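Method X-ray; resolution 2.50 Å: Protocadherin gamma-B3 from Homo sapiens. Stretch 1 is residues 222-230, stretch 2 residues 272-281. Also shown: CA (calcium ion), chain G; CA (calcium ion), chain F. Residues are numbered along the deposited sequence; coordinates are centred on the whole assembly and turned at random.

Stretch 1 222-230: AENLPAGSS
Stretch 2 272-281: TTIGELDFEE

Residues 222-230 and 272-281 run antiparallel and bury 574 Å² between them, both sides summed. The CA-CA register pairs Glu223 with Leu277 (4.8 Å), Ala227 with Ile274 (5.1 Å), Gly228 with Thr273 (5.0 Å) and Ser230 with Thr272 (4.5 Å). Calcium joins one end; backbone hydrogen bonds join the other.

Ala222 opens a type I turn that ends at Leu225 and points its CB away. The turn is closed by a weak bond from Leu225 N to Ala222 O (3.3 Å).

Glu223 (phi/psi -72/-26) is buried and points toward stretch 2. Its chi1 is p and chi2 t, which extends the carboxylate to both metals. OE1 binds calcium G at 2.5 Å, beside Asp278 OD1 (2.5 Å from the ion), Glu280 OE1 (2.4 Å) and water 2 (2.5 Å). OE2 binds calcium F at 2.5 Å, as does Glu280 OE2, also at 2.5 Å. Glu280 OE1 bridges the ions, lying 2.7 Å from calcium F. The ions offset the charge of the clustered carboxylates: Glu223 OE1 is 3.2 Å from Glu280 OE1. Glu223 OE1 also accepts a hydrogen bond from Phe279 N (2.8 Å, 151°). Phe279 starts its CB toward stretch 1, but its ring (chi1 t, chi2 86°) leads away. Glu223 O and Leu277 O, both acceptors, approach to 2.8 Å without bonding.

Asn224 (-85/28) points away and makes no contact. Leu225 (-72/124; chi1 t, chi2 p) supplies the apolar contact: its CB lies 4.1 Å from Leu277 CD2, and its CD2 lies 4.1 Å from Thr273 CG2. Leu277 is buried, with chi1 and chi2 both m. Water 1 donates to Leu225 O (2.9 Å) and Gly275 O (2.6 Å), and accepts from Thr273 OG1 (2.9 Å), so it links the stretches.

Pro226 (-65/152) begins a type II turn that ends at Ser229. Its O accepts from Ser229 OG (2.6 Å; Ser229 chi1 m). Ala227 (-66/149) has a small side chain, with CB 3.7 Å from Gly275 O. Gly228 adopts 85/-4, where a CB would jam against the preceding carbonyl oxygen, so glycine fits. Its N donates to Thr273 O (2.7 Å, 137°).

Ser229 (-74/146) returns the pairing: its O accepts from Thr273 N (3.2 Å, 153°). Thr272 CA makes a CA-H...O contact with Ser229 O (3.4 Å). Thr273 is buried, with chi1 p. Ser230 (-78/133, chi1 t) and Thr272 (-134/170, chi1 p) form an antiparallel non-hydrogen-bonded bridge. Their side chains share one face; Ser230 CB is 4.5 Å from Thr272 CG2.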

ATOM      1  N   ALA A 222      42.743  -5.981   7.324  1.00 54.68           N
ATOM      2  CA  ALA A 222      44.050  -6.092   6.700  1.00 44.41           C
ATOM      3  C   ALA A 222      43.909  -6.292   5.193  1.00 43.22           C
ATOM      4  O   ALA A 222      42.874  -6.737   4.690  1.00 55.77           O
ATOM      5  CB  ALA A 222      44.846  -7.242   7.317  1.00 35.42           C
ATOM      6  N   GLU A 223      44.978  -5.952   4.468  1.00 39.69           N
ATOM      7  CA  GLU A 223      44.927  -6.022   3.012  1.00 41.92           C
ATOM      8  C   GLU A 223      44.923  -7.460   2.508  1.00 44.57           C
ATOM      9  O   GLU A 223      44.415  -7.728   1.413  1.00 58.32           O
ATOM     10  CB  GLU A 223      46.099  -5.252   2.405  1.00 44.92           C
ATOM     11  CG  GLU A 223      47.461  -5.672   2.921  1.00 51.92           C
ATOM     12  CD  GLU A 223      48.593  -5.013   2.161  1.00 47.22           C
ATOM     13  OE1 GLU A 223      48.380  -4.627   0.993  1.00 46.78           O
ATOM     14  OE2 GLU A 223      49.694  -4.873   2.732  1.00 58.54           O
ATOM     15  N   ASN A 224      45.469  -8.397   3.282  1.00 41.68           N
ATOM     16  CA  ASN A 224      45.494  -9.792   2.860  1.00 66.19           C
ATOM     17  C   ASN A 224      44.190 -10.494   3.223  1.00 67.40           C
ATOM     18  O   ASN A 224      44.171 -11.710   3.438  1.00 65.74           O
ATOM     19  CB  ASN A 224      46.688 -10.523   3.483  1.00 88.46           C
ATOM     20  CG  ASN A 224      46.605 -10.598   4.994  1.00 98.44           C
ATOM     21  OD1 ASN A 224      46.046  -9.714   5.640  1.00106.97           O
ATOM     22  ND2 ASN A 224      47.165 -11.658   5.565  1.00 96.05           N
ATOM     23  N   LEU A 225      43.101  -9.739   3.290  1.00 53.86           N
ATOM     24  CA  LEU A 225      41.798 -10.311   3.605  1.00 48.60           C
ATOM     25  C   LEU A 225      41.295 -11.129   2.424  1.00 44.84           C
ATOM     26  O   LEU A 225      41.207 -10.598   1.308  1.00 48.21           O
ATOM     27  CB  LEU A 225      40.804  -9.206   3.951  1.00 43.95           C
ATOM     28  CG  LEU A 225      39.412  -9.649   4.408  1.00 53.91           C
ATOM     29  CD1 LEU A 225      39.496 -10.440   5.703  1.00 38.45           C
ATOM     30  CD2 LEU A 225      38.489  -8.449   4.567  1.00 48.02           C
ATOM     31  N   PRO A 226      40.966 -12.405   2.608  1.00 47.72           N
ATOM     32  CA  PRO A 226      40.484 -13.212   1.483  1.00 42.97           C
ATOM     33  C   PRO A 226      39.152 -12.702   0.957  1.00 54.44           C
ATOM     34  O   PRO A 226      38.352 -12.110   1.685  1.00 61.48           O
ATOM     35  CB  PRO A 226      40.341 -14.616   2.085  1.00 42.59           C
ATOM     36  CG  PRO A 226      41.194 -14.602   3.314  1.00 48.37           C
ATOM     37  CD  PRO A 226      41.118 -13.203   3.836  1.00 56.00           C
ATOM     38  N   ALA A 227      38.923 -12.943  -0.332  1.00 58.33           N
ATOM     39  CA  ALA A 227      37.671 -12.548  -0.957  1.00 55.91           C
ATOM     40  C   ALA A 227      36.506 -13.341  -0.375  1.00 42.99           C
ATOM     41  O   ALA A 227      36.653 -14.496   0.033  1.00 54.74           O
ATOM     42  CB  ALA A 227      37.740 -12.750  -2.471  1.00 56.23           C
ATOM     43  N   GLY A 228      35.338 -12.706  -0.339  1.00 51.89           N
ATOM     44  CA  GLY A 228      34.160 -13.304   0.252  1.00 52.14           C
ATOM     45  C   GLY A 228      34.035 -13.122   1.748  1.00 50.98           C
ATOM     46  O   GLY A 228      33.014 -13.526   2.321  1.00 48.90           O
ATOM     47  N   SER A 229      35.030 -12.526   2.397  1.00 48.25           N
ATOM     48  CA  SER A 229      34.998 -12.360   3.841  1.00 46.90           C
ATOM     49  C   SER A 229      34.020 -11.261   4.242  1.00 49.23           C
ATOM     50  O   SER A 229      33.840 -10.267   3.534  1.00 47.06           O
ATOM     51  CB  SER A 229      36.393 -12.027   4.369  1.00 51.31           C
ATOM     52  OG  SER A 229      37.357 -12.949   3.888  1.00 57.62           O
ATOM     53  N   SER A 230      33.388 -11.451   5.396  1.00 45.17           N
ATOM     54  CA  SER A 230      32.502 -10.437   5.950  1.00 44.32           C
ATOM     55  C   SER A 230      33.329  -9.334   6.596  1.00 47.53           C
ATOM     56  O   SER A 230      34.264  -9.610   7.354  1.00 59.31           O
ATOM     57  CB  SER A 230      31.550 -11.058   6.973  1.00 47.75           C
ATOM     58  OG  SER A 230      30.660 -10.088   7.498  1.00 54.23           O
ATOM     59  N   THR A 272      30.327  -7.468   2.266  1.00 41.91           N
ATOM     60  CA  THR A 272      31.385  -8.445   2.059  1.00 44.55           C
ATOM     61  C   THR A 272      32.315  -7.949   0.961  1.00 50.47           C
ATOM     62  O   THR A 272      32.033  -6.967   0.270  1.00 59.87           O
ATOM     63  CB  THR A 272      30.822  -9.826   1.689  1.00 44.46           C
ATOM     64  OG1 THR A 272      29.991  -9.710   0.526  1.00 49.21           O
ATOM     65  CG2 THR A 272      30.005 -10.407   2.838  1.00 47.28           C
ATOM     66  N   THR A 273      33.437  -8.641   0.807  1.00 52.28           N
ATOM     67  CA  THR A 273      34.383  -8.351  -0.258  1.00 53.45           C
ATOM     68  C   THR A 273      34.221  -9.362  -1.386  1.00 50.28           C
ATOM     69  O   THR A 273      33.885 -10.527  -1.158  1.00 59.09           O
ATOM     70  CB  THR A 273      35.825  -8.380   0.257  1.00 50.33           C
ATOM     71  OG1 THR A 273      36.165  -9.710   0.665  1.00 49.28           O
ATOM     72  CG2 THR A 273      35.988  -7.434   1.439  1.00 53.55           C
ATOM     73  N   ILE A 274      34.452  -8.900  -2.611  1.00 53.57           N
ATOM     74  CA  ILE A 274      34.457  -9.772  -3.779  1.00 57.10           C
ATOM     75  C   ILE A 274      35.777  -9.738  -4.531  1.00 61.08           C
ATOM     76  O   ILE A 274      35.986 -10.577  -5.421  1.00 65.07           O
ATOM     77  CB  ILE A 274      33.294  -9.442  -4.741  1.00 63.87           C
ATOM     78  CG1 ILE A 274      33.411  -8.005  -5.252  1.00 61.66           C
ATOM     79  CG2 ILE A 274      31.956  -9.662  -4.054  1.00 62.18           C
ATOM     80  CD1 ILE A 274      32.270  -7.585  -6.153  1.00 53.69           C
ATOM     81  N   GLY A 275      36.670  -8.805  -4.209  1.00 62.77           N
ATOM     82  CA  GLY A 275      37.976  -8.740  -4.832  1.00 38.22           C
ATOM     83  C   GLY A 275      39.099  -8.770  -3.816  1.00 41.18           C
ATOM     84  O   GLY A 275      38.902  -9.214  -2.680  1.00 51.11           O
ATOM     85  N   GLU A 276      40.278  -8.296  -4.206  1.00 40.21           N
ATOM     86  CA  GLU A 276      41.456  -8.312  -3.352  1.00 49.72           C
ATOM     87  C   GLU A 276      41.773  -6.896  -2.890  1.00 46.06           C
ATOM     88  O   GLU A 276      41.868  -5.978  -3.711  1.00 52.59           O
ATOM     89  CB  GLU A 276      42.657  -8.909  -4.089  1.00 51.71           C
ATOM     90  CG  GLU A 276      42.381 -10.256  -4.737  1.00 64.41           C
ATOM     91  CD  GLU A 276      42.011 -11.328  -3.729  1.00 73.95           C
ATOM     92  OE1 GLU A 276      42.519 -11.279  -2.589  1.00 76.60           O
ATOM     93  OE2 GLU A 276      41.209 -12.221  -4.078  1.00 71.78           O
ATOM     94  N   LEU A 277      41.932  -6.725  -1.580  1.00 49.22           N
ATOM     95  CA  LEU A 277      42.352  -5.446  -1.031  1.00 47.04           C
ATOM     96  C   LEU A 277      43.861  -5.295  -1.163  1.00 52.59           C
ATOM     97  O   LEU A 277      44.616  -6.250  -0.961  1.00 64.70           O
ATOM     98  CB  LEU A 277      41.943  -5.321   0.438  1.00 44.51           C
ATOM     99  CG  LEU A 277      40.454  -5.239   0.793  1.00 40.85           C
ATOM    100  CD1 LEU A 277      39.704  -4.392  -0.225  1.00 41.71           C
ATOM    101  CD2 LEU A 277      39.832  -6.622   0.903  1.00 50.16           C
ATOM    102  N   ASP A 278      44.300  -4.087  -1.511  1.00 56.11           N
ATOM    103  CA  ASP A 278      45.722  -3.795  -1.668  1.00 47.06           C
ATOM    104  C   ASP A 278      46.011  -2.464  -0.990  1.00 44.55           C
ATOM    105  O   ASP A 278      45.594  -1.411  -1.484  1.00 48.46           O
ATOM    106  CB  ASP A 278      46.124  -3.763  -3.142  1.00 45.67           C
ATOM    107  CG  ASP A 278      47.627  -3.693  -3.335  1.00 43.18           C
ATOM    108  OD1 ASP A 278      48.368  -4.048  -2.394  1.00 37.87           O
ATOM    109  OD2 ASP A 278      48.068  -3.288  -4.432  1.00 35.25           O
ATOM    110  N   PHE A 279      46.718  -2.515   0.143  1.00 41.32           N
ATOM    111  CA  PHE A 279      47.072  -1.293   0.857  1.00 43.44           C
ATOM    112  C   PHE A 279      47.923  -0.369  -0.002  1.00 50.51           C
ATOM    113  O   PHE A 279      47.822   0.858   0.117  1.00 47.08           O
ATOM    114  CB  PHE A 279      47.806  -1.640   2.155  1.00 45.56           C
ATOM    115  CG  PHE A 279      48.235  -0.441   2.954  1.00 44.12           C
ATOM    116  CD1 PHE A 279      47.367   0.155   3.853  1.00 46.87           C
ATOM    117  CD2 PHE A 279      49.511   0.082   2.814  1.00 40.26           C
ATOM    118  CE1 PHE A 279      47.760   1.255   4.593  1.00 40.45           C
ATOM    119  CE2 PHE A 279      49.909   1.183   3.551  1.00 30.52           C
ATOM    120  CZ  PHE A 279      49.032   1.769   4.441  1.00 31.14           C
ATOM    121  N   GLU A 280      48.760  -0.934  -0.876  1.00 40.34           N
ATOM    122  CA  GLU A 280      49.607  -0.117  -1.736  1.00 35.29           C
ATOM    123  C   GLU A 280      48.806   0.672  -2.762  1.00 41.34           C
ATOM    124  O   GLU A 280      49.304   1.680  -3.274  1.00 47.02           O
ATOM    125  CB  GLU A 280      50.642  -0.992  -2.447  1.00 33.29           C
ATOM    126  CG  GLU A 280      51.888  -1.284  -1.623  1.00 30.07           C
ATOM    127  CD  GLU A 280      51.593  -2.089  -0.374  1.00 39.27           C
ATOM    128  OE1 GLU A 280      50.808  -3.056  -0.459  1.00 45.93           O
ATOM    129  OE2 GLU A 280      52.142  -1.749   0.695  1.00 51.39           O
ATOM    130  N   GLU A 281      47.584   0.242  -3.072  1.00 43.39           N
ATOM    131  CA  GLU A 281      46.754   0.949  -4.039  1.00 44.58           C
ATOM    132  C   GLU A 281      45.818   1.948  -3.363  1.00 51.28           C
ATOM    133  O   GLU A 281      45.729   3.103  -3.789  1.00 62.49           O
ATOM    134  CB  GLU A 281      45.952  -0.052  -4.875  1.00 48.76           C
ATOM    135  CG  GLU A 281      45.141   0.584  -5.995  1.00 72.62           C
ATOM    136  CD  GLU A 281      46.013   1.240  -7.052  1.00 84.04           C
ATOM    137  OE1 GLU A 281      47.152   0.772  -7.262  1.00 83.62           O
ATOM    138  OE2 GLU A 281      45.560   2.226  -7.669  1.00 82.08           O
TER
HETATM  139 CA    CA G 506      49.901  -5.275  -0.834  1.00 47.09          CA
HETATM  140 CA    CA F 505      51.800  -3.876   1.955  1.00 37.37          CA
HETATM  141  O   HOH W   1      38.939  -9.568  -0.130  1.00 59.66           O
HETATM  142  O   HOH W   2      48.086  -6.499  -2.090  1.00 38.88           O